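Local coordinates for glutaryl-CoA dehydrogenase (Mycobacterium smegmatis, PDB 3SF6), which is a tetrameric flavoprotein of the acyl-CoA dehydrogenase family and carries dihydroflavine-adenine dinucleotide in this model, at residues A[148-153]-A[160-165]. Numbering follows the deposited sequence.
Sequences FGLTEP and AGMRTR. With FDA (dihydroflavine-adenine dinucleotide), chain B.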
loop_
_atom_site.group_PDB
_atom_site.type_symbol
_atom_site.label_atom_id
_atom_site.label_comp_id
_atom_site.label_asym_id
_atom_site.label_seq_id
_atom_site.Cartn_x
_atom_site.Cartn_y
_atom_site.Cartn_z
ATOM N N PHE A 148 31.824 -13.785 -10.007
ATOM C CA PHE A 148 30.864 -14.777 -10.508
ATOM C C PHE A 148 30.213 -14.138 -11.723
ATOM O O PHE A 148 29.417 -13.210 -11.580
ATOM C CB PHE A 148 29.848 -15.079 -9.396
ATOM C CG PHE A 148 28.826 -16.148 -9.707
ATOM C CD1 PHE A 148 29.065 -17.474 -9.350
ATOM C CD2 PHE A 148 27.583 -15.816 -10.222
ATOM C CE1 PHE A 148 28.099 -18.455 -9.543
ATOM C CE2 PHE A 148 26.596 -16.810 -10.414
ATOM C CZ PHE A 148 26.867 -18.109 -10.072
ATOM N N GLY A 149 30.614 -14.587 -12.916
ATOM C CA GLY A 149 30.187 -13.960 -14.170
ATOM C C GLY A 149 28.994 -14.712 -14.765
ATOM O O GLY A 149 29.188 -15.628 -15.554
ATOM N N LEU A 150 27.790 -14.339 -14.385
ATOM C CA LEU A 150 26.584 -14.959 -14.973
ATOM C C LEU A 150 25.886 -13.963 -15.886
ATOM O O LEU A 150 25.709 -14.206 -17.089
ATOM C CB LEU A 150 25.659 -15.496 -13.868
ATOM C CG LEU A 150 24.362 -16.133 -14.344
ATOM C CD1 LEU A 150 24.659 -17.346 -15.236
ATOM C CD2 LEU A 150 23.424 -16.538 -13.152
ATOM N N THR A 151 25.516 -12.814 -15.321
ATOM C CA THR A 151 24.769 -11.771 -16.044
ATOM C C THR A 151 25.555 -11.213 -17.208
ATOM O O THR A 151 26.764 -11.070 -17.130
ATOM C CB THR A 151 24.389 -10.651 -15.070
ATOM O OG1 THR A 151 23.577 -11.233 -14.021
ATOM C CG2 THR A 151 23.648 -9.477 -15.758
ATOM N N GLU A 152 24.827 -10.881 -18.272
ATOM C CA GLU A 152 25.349 -10.245 -19.470
ATOM C C GLU A 152 24.537 -8.984 -19.732
ATOM O O GLU A 152 23.410 -8.831 -19.219
ATOM C CB GLU A 152 25.193 -11.218 -20.640
ATOM C CG GLU A 152 25.986 -12.527 -20.433
ATOM C CD GLU A 152 25.813 -13.540 -21.497
ATOM O OE1 GLU A 152 24.921 -13.369 -22.388
ATOM O OE2 GLU A 152 26.537 -14.566 -21.429
ATOM N N PRO A 153 25.036 -8.120 -20.595
ATOM C CA PRO A 153 24.293 -6.904 -20.911
ATOM C C PRO A 153 22.823 -7.167 -21.293
ATOM O O PRO A 153 21.916 -6.433 -20.843
ATOM C CB PRO A 153 25.086 -6.333 -22.080
ATOM C CG PRO A 153 26.464 -6.788 -21.829
ATOM C CD PRO A 153 26.344 -8.173 -21.270
ATOM N N ALA A 160 19.230 -18.528 -18.807
ATOM C CA ALA A 160 19.148 -19.590 -19.806
ATOM C C ALA A 160 19.435 -19.085 -21.218
ATOM O O ALA A 160 19.881 -19.857 -22.088
ATOM C CB ALA A 160 17.760 -20.183 -19.760
ATOM N N GLY A 161 19.129 -17.811 -21.446
ATOM C CA GLY A 161 19.396 -17.155 -22.723
ATOM C C GLY A 161 20.805 -16.599 -22.921
ATOM O O GLY A 161 21.025 -15.891 -23.896
ATOM N N MET A 162 21.731 -16.916 -22.027
ATOM C CA MET A 162 23.078 -16.300 -22.067
ATOM C C MET A 162 23.727 -16.606 -23.403
ATOM O O MET A 162 23.490 -17.697 -23.988
ATOM C CB MET A 162 23.943 -16.793 -20.915
ATOM C CG MET A 162 24.399 -18.227 -21.009
ATOM S SD MET A 162 25.502 -18.708 -19.657
ATOM C CE MET A 162 24.296 -18.971 -18.350
ATOM N N ARG A 163 24.551 -15.670 -23.878
ATOM C CA ARG A 163 25.172 -15.816 -25.178
ATOM C C ARG A 163 26.681 -15.921 -25.144
ATOM O O ARG A 163 27.298 -16.239 -26.186
ATOM C CB ARG A 163 24.738 -14.695 -26.118
ATOM C CG ARG A 163 23.237 -14.647 -26.407
ATOM C CD ARG A 163 22.712 -15.949 -27.057
ATOM N NE ARG A 163 23.225 -16.133 -28.414
ATOM C CZ ARG A 163 22.951 -17.181 -29.196
ATOM N NH1 ARG A 163 22.185 -18.182 -28.759
ATOM N NH2 ARG A 163 23.460 -17.240 -30.419
ATOM N N THR A 164 27.280 -15.719 -23.981
ATOM C CA THR A 164 28.735 -16.023 -23.831
ATOM C C THR A 164 28.891 -17.496 -24.184
ATOM O O THR A 164 28.147 -18.339 -23.684
ATOM C CB THR A 164 29.261 -15.744 -22.407
ATOM O OG1 THR A 164 29.247 -14.345 -22.142
ATOM C CG2 THR A 164 30.702 -16.264 -22.258
ATOM N N ARG A 165 29.815 -17.798 -25.077
ATOM C CA ARG A 165 29.969 -19.166 -25.578
ATOM C C ARG A 165 31.334 -19.713 -25.235
ATOM O O ARG A 165 32.312 -18.986 -25.129
ATOM C CB ARG A 165 29.752 -19.223 -27.084
ATOM C CG ARG A 165 30.701 -18.415 -27.889
ATOM C CD ARG A 165 30.373 -18.533 -29.380
ATOM N NE ARG A 165 31.408 -17.934 -30.218
ATOM C CZ ARG A 165 31.497 -16.630 -30.499
ATOM N NH1 ARG A 165 30.635 -15.762 -29.973
ATOM N NH2 ARG A 165 32.471 -16.190 -31.290
HETATM P PA FDA B . 16.157 -7.582 -16.726
HETATM O O1A FDA B . 16.153 -9.046 -16.616
HETATM O O2A FDA B . 16.373 -6.914 -18.020
HETATM O O5B FDA B . 14.720 -7.168 -16.129
HETATM C C5B FDA B . 14.250 -5.810 -16.273
HETATM C C4B FDA B . 12.925 -5.651 -15.535
HETATM O O4B FDA B . 11.968 -6.507 -16.210
HETATM C C3B FDA B . 12.951 -6.107 -14.091
HETATM O O3B FDA B . 12.028 -5.307 -13.319
HETATM C C2B FDA B . 12.455 -7.543 -14.198
HETATM O O2B FDA B . 11.965 -8.028 -12.934
HETATM C C1B FDA B . 11.400 -7.458 -15.309
HETATM N N9A FDA B . 11.210 -8.755 -15.975
HETATM C C8A FDA B . 12.157 -9.462 -16.662
HETATM N N7A FDA B . 11.633 -10.622 -17.086
HETATM C C5A FDA B . 10.334 -10.654 -16.645
HETATM C C6A FDA B . 9.296 -11.573 -16.740
HETATM N N6A FDA B . 9.434 -12.748 -17.399
HETATM N N1A FDA B . 8.110 -11.248 -16.171
HETATM C C2A FDA B . 7.946 -10.109 -15.497
HETATM N N3A FDA B . 8.907 -9.215 -15.375
HETATM C C4A FDA B . 10.108 -9.475 -15.935
HETATM N N1 FDA B . 25.218 -10.504 -11.809
HETATM C C2 FDA B . 26.227 -11.419 -11.802
HETATM O O2 FDA B . 26.210 -12.355 -12.637
HETATM N N3 FDA B . 27.211 -11.321 -10.882
HETATM C C4 FDA B . 27.294 -10.332 -9.983
HETATM O O4 FDA B . 28.262 -10.234 -9.181
HETATM C C4X FDA B . 26.246 -9.387 -9.960
HETATM N N5 FDA B . 26.284 -8.329 -9.121
HETATM C C5X FDA B . 25.471 -7.235 -9.350
HETATM C C6 FDA B . 25.709 -6.019 -8.722
HETATM C C7 FDA B . 24.896 -4.919 -8.907
HETATM C C7M FDA B . 25.248 -3.573 -8.262
HETATM C C8 FDA B . 23.785 -5.060 -9.729
HETATM C C8M FDA B . 22.879 -3.837 -9.919
HETATM C C9 FDA B . 23.525 -6.250 -10.373
HETATM C C9A FDA B . 24.375 -7.361 -10.186
HETATM N N10 FDA B . 24.178 -8.555 -10.888
HETATM C C10 FDA B . 25.232 -9.495 -10.906
HETATM C "C1'" FDA B . 23.250 -8.593 -12.025
HETATM C "C2'" FDA B . 21.842 -8.910 -11.501
HETATM O "O2'" FDA B . 21.717 -10.313 -11.185
HETATM C "C3'" FDA B . 20.835 -8.537 -12.578
HETATM O "O3'" FDA B . 20.744 -7.113 -12.595
HETATM C "C4'" FDA B . 19.439 -9.107 -12.315
HETATM O "O4'" FDA B . 19.421 -10.531 -12.539
HETATM C "C5'" FDA B . 18.362 -8.446 -13.177
HETATM O "O5'" FDA B . 18.734 -8.556 -14.556
HETATM P P FDA B . 18.681 -7.241 -15.457
HETATM O O1P FDA B . 19.255 -6.117 -14.702
HETATM O O2P FDA B . 19.257 -7.579 -16.778
HETATM O O3P FDA B . 17.113 -6.912 -15.617
#
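The carboxylate of Glu152 grips the backbone of Arg163 and Thr164. Glu152 OE1 takes the amide of Arg163 on its syn side, 2.8 Å from Arg163 N and almost straight at 174°. Glu152 OE2 accepts twice from the next residue, from Thr164 N at 2.9 Å and from the hydroxyl Thr164 OG1 at 2.8 Å. Both donors reach one face of the carboxylate, the hydroxyl well above its plane, the amide tilted 31° from it. A salt bridge from Lys179 to OE2 probably steadies the negative charge; the same ammonium group also bonds Leu150 O. With its chain extended beyond CG, Glu152, in the loop just after strand 146-149, reaches across to the loop that leads into strand 165-169, in the beta middle domain of the acyl-CoA dehydrogenase fold. Beside the carboxylate, Met162 bends at chi3 (79°) and lays CE against Leu150 CD1 at 3.5 Å, the two side chains crossing nearly at right angles; Trp194 touches both. The residues just before Glu152 hold the flavin's pyrimidine edge: FDA O2 accepts from Leu150 N and, at 2.8 Å, from Thr151 N, while N3 donates to Phe148 O and N1 to Thr151 OG1.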